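Local coordinates for PhnB-like domain-containing protein (Pseudomonas aeruginosa, PDB 1U69) that is of unknown function but, as a glyoxalase-clan protein with a PhnB-like domain, has been proposed to act in drug resistance, at residues Y13-Y24 against R111-Q119. Sequence-based numbering, arbitrary orientation.
Sequences YDSAALEAATFY and RDKWGISWQ
Trp114, in the type I turn from Asp112 to Gly115, lies against helix 17-27, its CA 7.0 Å from that of Tyr13, where strand 7-13 ends. Ala20 CB sits over the six-membered indole ring, 3.7 Å from its centroid, a CH-pi contact that alanine's small size allows. Trp114 CG, anti to its carbonyl carbon (chi1 -54°), lays the indole along the helix. Tyr13 turns an edge to the face of the five-membered ring (offset edge-to-face), while Phe23 CD2 meets Trp114 CZ3 at 3.7 Å. On the more exposed side, Lys113 NZ bridges to the syn lone pair of Glu19 OE2 (2.8 Å), and a water links Glu19 OE1 with Trp114 NE1. Further in, Tyr13 OH donates to Tyr24 OH, which donates to Asp112 OD2 (2.6 Å). Trp118 NE1 reaches that oxygen from the opposite face (170°), its ring edge-to-face on Tyr24, planes at 61°. Asp112 OD1 takes Trp114 N and Ile116 N; four bonds hold the buried carboxylate, suiting a short acid at the turn's start. This Asx turn shapes the hairpin loop; the aromatic cluster and Tyr24-Asp112 bond tie it to the helix, between two 1-4-3-2 sheets consistent with the glyoxalase clan's paired beta-alpha-beta-beta-beta modules.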
ATOM      1  N   TYR A  13     -24.092  -4.025  -6.176  1.00  9.43           N
ATOM      2  CA  TYR A  13     -25.064  -2.934  -6.284  1.00  9.66           C
ATOM      3  C   TYR A  13     -26.317  -3.424  -7.000  1.00 10.72           C
ATOM      4  O   TYR A  13     -26.276  -4.398  -7.747  1.00 11.39           O
ATOM      5  CB  TYR A  13     -24.476  -1.740  -7.058  1.00  9.78           C
ATOM      6  CG  TYR A  13     -23.307  -1.102  -6.361  1.00  8.68           C
ATOM      7  CD1 TYR A  13     -23.493  -0.078  -5.439  1.00  8.60           C
ATOM      8  CD2 TYR A  13     -22.003  -1.537  -6.616  1.00  8.89           C
ATOM      9  CE1 TYR A  13     -22.424   0.479  -4.767  1.00  8.81           C
ATOM     10  CE2 TYR A  13     -20.931  -0.979  -5.961  1.00  6.56           C
ATOM     11  CZ  TYR A  13     -21.138   0.021  -5.040  1.00  7.33           C
ATOM     12  OH  TYR A  13     -20.045   0.533  -4.380  1.00  9.50           O
ATOM     13  N   ASP A  14     -27.427  -2.740  -6.737  1.00 12.13           N
ATOM     14  CA  ASP A  14     -28.686  -2.920  -7.446  1.00 13.87           C
ATOM     15  C   ASP A  14     -28.767  -1.843  -8.535  1.00 14.38           C
ATOM     16  O   ASP A  14     -29.277  -0.737  -8.307  1.00 16.83           O
ATOM     17  CB  ASP A  14     -29.838  -2.764  -6.451  1.00 13.69           C
ATOM     18  CG  ASP A  14     -31.189  -3.049  -7.057  1.00 15.35           C
ATOM     19  OD1 ASP A  14     -31.252  -3.542  -8.191  1.00 14.91           O
ATOM     20  OD2 ASP A  14     -32.240  -2.808  -6.434  1.00 18.45           O
ATOM     21  N   SER A  15     -28.244  -2.161  -9.706  1.00 15.30           N
ATOM     22  CA  SER A  15     -28.233  -1.251 -10.846  1.00 16.03           C
ATOM     23  C   SER A  15     -27.653   0.148 -10.576  1.00 15.38           C
ATOM     24  O   SER A  15     -28.120   1.113 -11.169  1.00 18.02           O
ATOM     25  CB  SER A  15     -29.665  -1.066 -11.358  1.00 16.23           C
ATOM     26  OG  SER A  15     -30.305  -0.051 -10.596  1.00 20.18           O
ATOM     27  N   ALA A  16     -26.687   0.277  -9.675  1.00 14.25           N
ATOM     28  CA  ALA A  16     -26.150   1.590  -9.303  1.00 13.13           C
ATOM     29  C   ALA A  16     -24.619   1.669  -9.300  1.00 12.10           C
ATOM     30  O   ALA A  16     -24.060   2.655  -8.803  1.00 10.87           O
ATOM     31  CB  ALA A  16     -26.669   1.969  -7.932  1.00 14.12           C
ATOM     32  N   ALA A  17     -23.935   0.656  -9.843  1.00 11.07           N
ATOM     33  CA  ALA A  17     -22.471   0.592  -9.764  1.00 10.57           C
ATOM     34  C   ALA A  17     -21.778   1.812 -10.353  1.00 10.59           C
ATOM     35  O   ALA A  17     -20.811   2.316  -9.780  1.00  9.76           O
ATOM     36  CB  ALA A  17     -21.935  -0.691 -10.428  1.00 10.64           C
ATOM     37  N   LEU A  18     -22.248   2.283 -11.504  1.00 10.14           N
ATOM     38  CA  LEU A  18     -21.610   3.434 -12.144  1.00 10.60           C
ATOM     39  C   LEU A  18     -21.818   4.700 -11.316  1.00 10.36           C
ATOM     40  O   LEU A  18     -20.891   5.480 -11.157  1.00  9.68           O
ATOM     41  CB  LEU A  18     -22.106   3.631 -13.578  1.00 10.84           C
ATOM     42  CG  LEU A  18     -21.406   4.739 -14.385  1.00 11.59           C
ATOM     43  CD1 LEU A  18     -19.878   4.588 -14.400  1.00 12.90           C
ATOM     44  CD2 LEU A  18     -21.971   4.759 -15.815  1.00 13.17           C
ATOM     45  N   GLU A  19     -23.031   4.902 -10.803  1.00 10.73           N
ATOM     46  CA  GLU A  19     -23.336   6.076  -9.985  1.00 10.94           C
ATOM     47  C   GLU A  19     -22.465   6.089  -8.742  1.00 10.13           C
ATOM     48  O   GLU A  19     -21.936   7.133  -8.378  1.00 10.25           O
ATOM     49  CB  GLU A  19     -24.812   6.130  -9.557  1.00 11.14           C
ATOM     50  CG  GLU A  19     -25.156   7.375  -8.716  1.00 14.05           C
ATOM     51  CD  GLU A  19     -26.534   7.338  -8.082  1.00 18.17           C
ATOM     52  OE1 GLU A  19     -27.422   6.628  -8.613  1.00 21.80           O
ATOM     53  OE2 GLU A  19     -26.742   8.038  -7.060  1.00 16.32           O
ATOM     54  N   ALA A  20     -22.355   4.928  -8.085  1.00  9.10           N
ATOM     55  CA  ALA A  20     -21.557   4.793  -6.870  1.00  8.63           C
ATOM     56  C   ALA A  20     -20.103   5.084  -7.145  1.00  8.55           C
ATOM     57  O   ALA A  20     -19.500   5.895  -6.457  1.00  7.91           O
ATOM     58  CB  ALA A  20     -21.713   3.416  -6.285  1.00  8.43           C
ATOM     59  N   ALA A  21     -19.541   4.429  -8.163  1.00  8.35           N
ATOM     60  CA  ALA A  21     -18.127   4.592  -8.517  1.00  8.27           C
ATOM     61  C   ALA A  21     -17.815   6.052  -8.833  1.00  7.86           C
ATOM     62  O   ALA A  21     -16.783   6.594  -8.419  1.00  8.31           O
ATOM     63  CB  ALA A  21     -17.786   3.713  -9.694  1.00  9.21           C
ATOM     64  N   THR A  22     -18.719   6.682  -9.568  1.00  7.82           N
ATOM     65  CA  THR A  22     -18.563   8.074  -9.944  1.00  8.19           C
ATOM     66  C   THR A  22     -18.575   8.951  -8.696  1.00  8.21           C
ATOM     67  O   THR A  22     -17.773   9.868  -8.565  1.00  8.37           O
ATOM     68  CB  THR A  22     -19.685   8.491 -10.897  1.00  8.86           C
ATOM     69  OG1 THR A  22     -19.588   7.727 -12.107  1.00  9.49           O
ATOM     70  CG2 THR A  22     -19.509   9.932 -11.331  1.00  8.36           C
ATOM     71  N   PHE A  23     -19.505   8.676  -7.788  1.00  8.17           N
ATOM     72  CA  PHE A  23     -19.571   9.396  -6.517  1.00  8.05           C
ATOM     73  C   PHE A  23     -18.284   9.240  -5.711  1.00  8.22           C
ATOM     74  O   PHE A  23     -17.775  10.209  -5.159  1.00  7.82           O
ATOM     75  CB  PHE A  23     -20.779   8.912  -5.692  1.00  7.98           C
ATOM     76  CG  PHE A  23     -20.836   9.480  -4.288  1.00  8.75           C
ATOM     77  CD1 PHE A  23     -21.219  10.781  -4.068  1.00 10.24           C
ATOM     78  CD2 PHE A  23     -20.489   8.704  -3.196  1.00 10.53           C
ATOM     79  CE1 PHE A  23     -21.249  11.299  -2.775  1.00 11.03           C
ATOM     80  CE2 PHE A  23     -20.526   9.221  -1.902  1.00 12.02           C
ATOM     81  CZ  PHE A  23     -20.906  10.516  -1.704  1.00 11.21           C
ATOM     82  N   TYR A  24     -17.762   8.022  -5.621  1.00  7.93           N
ATOM     83  CA  TYR A  24     -16.565   7.815  -4.827  1.00  8.60           C
ATOM     84  C   TYR A  24     -15.410   8.594  -5.458  1.00  9.21           C
ATOM     85  O   TYR A  24     -14.595   9.182  -4.762  1.00  9.75           O
ATOM     86  CB  TYR A  24     -16.197   6.335  -4.735  1.00  7.92           C
ATOM     87  CG  TYR A  24     -17.243   5.401  -4.156  1.00  8.30           C
ATOM     88  CD1 TYR A  24     -18.121   5.801  -3.143  1.00  9.16           C
ATOM     89  CD2 TYR A  24     -17.336   4.093  -4.613  1.00  8.23           C
ATOM     90  CE1 TYR A  24     -19.066   4.918  -2.617  1.00  8.47           C
ATOM     91  CE2 TYR A  24     -18.258   3.204  -4.080  1.00  8.96           C
ATOM     92  CZ  TYR A  24     -19.137   3.626  -3.096  1.00  8.77           C
ATOM     93  OH  TYR A  24     -20.048   2.731  -2.575  1.00  9.05           O
ATOM     94  N   ARG A 111     -22.444   4.939   6.757  1.00 10.12           N
ATOM     95  CA  ARG A 111     -22.926   4.117   5.666  1.00 10.98           C
ATOM     96  C   ARG A 111     -23.269   4.991   4.479  1.00 11.00           C
ATOM     97  O   ARG A 111     -23.849   6.063   4.642  1.00 10.85           O
ATOM     98  CB  ARG A 111     -24.161   3.336   6.114  1.00 12.27           C
ATOM     99  CG  ARG A 111     -23.884   2.407   7.254  1.00 16.29           C
ATOM    100  CD  ARG A 111     -24.619   1.091   7.182  1.00 20.54           C
ATOM    101  NE  ARG A 111     -26.047   1.310   7.302  1.00 21.94           N
ATOM    102  CZ  ARG A 111     -26.782   1.016   8.367  1.00 22.70           C
ATOM    103  NH1 ARG A 111     -26.238   0.447   9.451  1.00 22.32           N
ATOM    104  NH2 ARG A 111     -28.076   1.295   8.343  1.00 23.03           N
ATOM    105  N   ASP A 112     -22.925   4.533   3.279  1.00  9.76           N
ATOM    106  CA  ASP A 112     -23.255   5.301   2.081  1.00  9.90           C
ATOM    107  C   ASP A 112     -24.656   4.967   1.552  1.00  9.52           C
ATOM    108  O   ASP A 112     -25.381   4.133   2.099  1.00  9.90           O
ATOM    109  CB  ASP A 112     -22.160   5.214   1.000  1.00  9.67           C
ATOM    110  CG  ASP A 112     -22.032   3.852   0.336  1.00  9.24           C
ATOM    111  OD1 ASP A 112     -23.005   3.066   0.322  1.00  9.03           O
ATOM    112  OD2 ASP A 112     -20.957   3.535  -0.270  1.00 10.03           O
ATOM    113  N   LYS A 113     -25.015   5.660   0.476  1.00 10.26           N
ATOM    114  CA  LYS A 113     -26.321   5.554  -0.152  1.00 10.97           C
ATOM    115  C   LYS A 113     -26.684   4.131  -0.544  1.00 11.59           C
ATOM    116  O   LYS A 113     -27.865   3.794  -0.576  1.00 11.35           O
ATOM    117  CB  LYS A 113     -26.318   6.439  -1.408  1.00 11.30           C
ATOM    118  CG  LYS A 113     -27.590   6.421  -2.222  1.00 13.37           C
ATOM    119  CD  LYS A 113     -27.599   7.544  -3.244  1.00 13.61           C
ATOM    120  CE  LYS A 113     -28.907   7.584  -4.007  1.00 15.13           C
ATOM    121  NZ  LYS A 113     -28.814   8.450  -5.198  1.00 15.39           N
ATOM    122  N   TRP A 114     -25.671   3.308  -0.837  1.00 10.86           N
ATOM    123  CA  TRP A 114     -25.850   1.948  -1.357  1.00 11.30           C
ATOM    124  C   TRP A 114     -25.679   0.921  -0.244  1.00 11.11           C
ATOM    125  O   TRP A 114     -25.722  -0.284  -0.483  1.00 11.88           O
ATOM    126  CB  TRP A 114     -24.883   1.727  -2.542  1.00 11.43           C
ATOM    127  CG  TRP A 114     -25.094   2.819  -3.545  1.00 11.69           C
ATOM    128  CD1 TRP A 114     -26.078   2.876  -4.488  1.00 11.58           C
ATOM    129  CD2 TRP A 114     -24.400   4.069  -3.619  1.00 10.05           C
ATOM    130  NE1 TRP A 114     -26.015   4.069  -5.172  1.00 12.06           N
ATOM    131  CE2 TRP A 114     -24.989   4.818  -4.664  1.00 10.26           C
ATOM    132  CE3 TRP A 114     -23.317   4.625  -2.933  1.00 10.54           C
ATOM    133  CZ2 TRP A 114     -24.542   6.082  -5.019  1.00 10.85           C
ATOM    134  CZ3 TRP A 114     -22.879   5.874  -3.282  1.00 10.09           C
ATOM    135  CH2 TRP A 114     -23.493   6.599  -4.315  1.00 11.15           C
ATOM    136  N   GLY A 115     -25.544   1.419   0.985  1.00 10.76           N
ATOM    137  CA  GLY A 115     -25.505   0.590   2.169  1.00 11.12           C
ATOM    138  C   GLY A 115     -24.139   0.096   2.579  1.00 10.43           C
ATOM    139  O   GLY A 115     -24.053  -0.702   3.518  1.00 10.50           O
ATOM    140  N   ILE A 116     -23.083   0.564   1.914  1.00  9.56           N
ATOM    141  CA  ILE A 116     -21.723   0.100   2.215  1.00  9.45           C
ATOM    142  C   ILE A 116     -21.192   0.866   3.412  1.00  8.58           C
ATOM    143  O   ILE A 116     -21.389   2.076   3.519  1.00  9.07           O
ATOM    144  CB  ILE A 116     -20.830   0.277   0.982  1.00  9.51           C
ATOM    145  CG1 ILE A 116     -21.285  -0.718  -0.093  1.00 11.35           C
ATOM    146  CG2 ILE A 116     -19.360   0.105   1.338  1.00 10.42           C
ATOM    147  CD1 ILE A 116     -20.932  -0.325  -1.460  1.00 14.19           C
ATOM    148  N   SER A 117     -20.527   0.164   4.315  1.00  8.39           N
ATOM    149  CA  SER A 117     -19.984   0.766   5.523  1.00  8.45           C
ATOM    150  C   SER A 117     -18.608   1.392   5.285  1.00  8.89           C
ATOM    151  O   SER A 117     -17.723   0.779   4.690  1.00  8.53           O
ATOM    152  CB  SER A 117     -19.859  -0.274   6.643  1.00  8.62           C
ATOM    153  OG  SER A 117     -21.130  -0.604   7.214  1.00  8.46           O
ATOM    154  N   TRP A 118     -18.446   2.620   5.756  1.00  7.93           N
ATOM    155  CA  TRP A 118     -17.172   3.324   5.758  1.00  8.01           C
ATOM    156  C   TRP A 118     -16.837   3.690   7.191  1.00  8.29           C
ATOM    157  O   TRP A 118     -17.738   3.970   7.970  1.00 10.06           O
ATOM    158  CB  TRP A 118     -17.276   4.613   4.929  1.00  8.25           C
ATOM    159  CG  TRP A 118     -17.528   4.370   3.490  1.00  7.28           C
ATOM    160  CD1 TRP A 118     -18.726   4.082   2.910  1.00  7.97           C
ATOM    161  CD2 TRP A 118     -16.561   4.360   2.438  1.00  7.15           C
ATOM    162  NE1 TRP A 118     -18.565   3.902   1.556  1.00  8.40           N
ATOM    163  CE2 TRP A 118     -17.246   4.066   1.241  1.00  7.19           C
ATOM    164  CE3 TRP A 118     -15.178   4.578   2.383  1.00  7.37           C
ATOM    165  CZ2 TRP A 118     -16.605   3.987   0.008  1.00  6.45           C
ATOM    166  CZ3 TRP A 118     -14.540   4.487   1.152  1.00  7.47           C
ATOM    167  CH2 TRP A 118     -15.254   4.186  -0.014  1.00  7.89           C
ATOM    168  N   GLN A 119     -15.550   3.671   7.529  1.00  6.68           N
ATOM    169  CA  GLN A 119     -15.045   4.227   8.779  1.00  7.09           C
ATOM    170  C   GLN A 119     -14.135   5.398   8.421  1.00  7.57           C
ATOM    171  O   GLN A 119     -13.208   5.245   7.636  1.00  7.52           O
ATOM    172  CB  GLN A 119     -14.236   3.198   9.560  1.00  7.51           C
ATOM    173  CG  GLN A 119     -15.016   1.985  10.031  1.00  9.59           C
ATOM    174  CD  GLN A 119     -14.085   0.989  10.680  1.00  9.68           C
ATOM    175  OE1 GLN A 119     -13.424   1.331  11.664  1.00  8.69           O
ATOM    176  NE2 GLN A 119     -13.997  -0.227  10.129  1.00  9.41           N
TER
HETATM  177  O   HOH W   1     -28.628   4.949  -6.601  1.00 36.36           O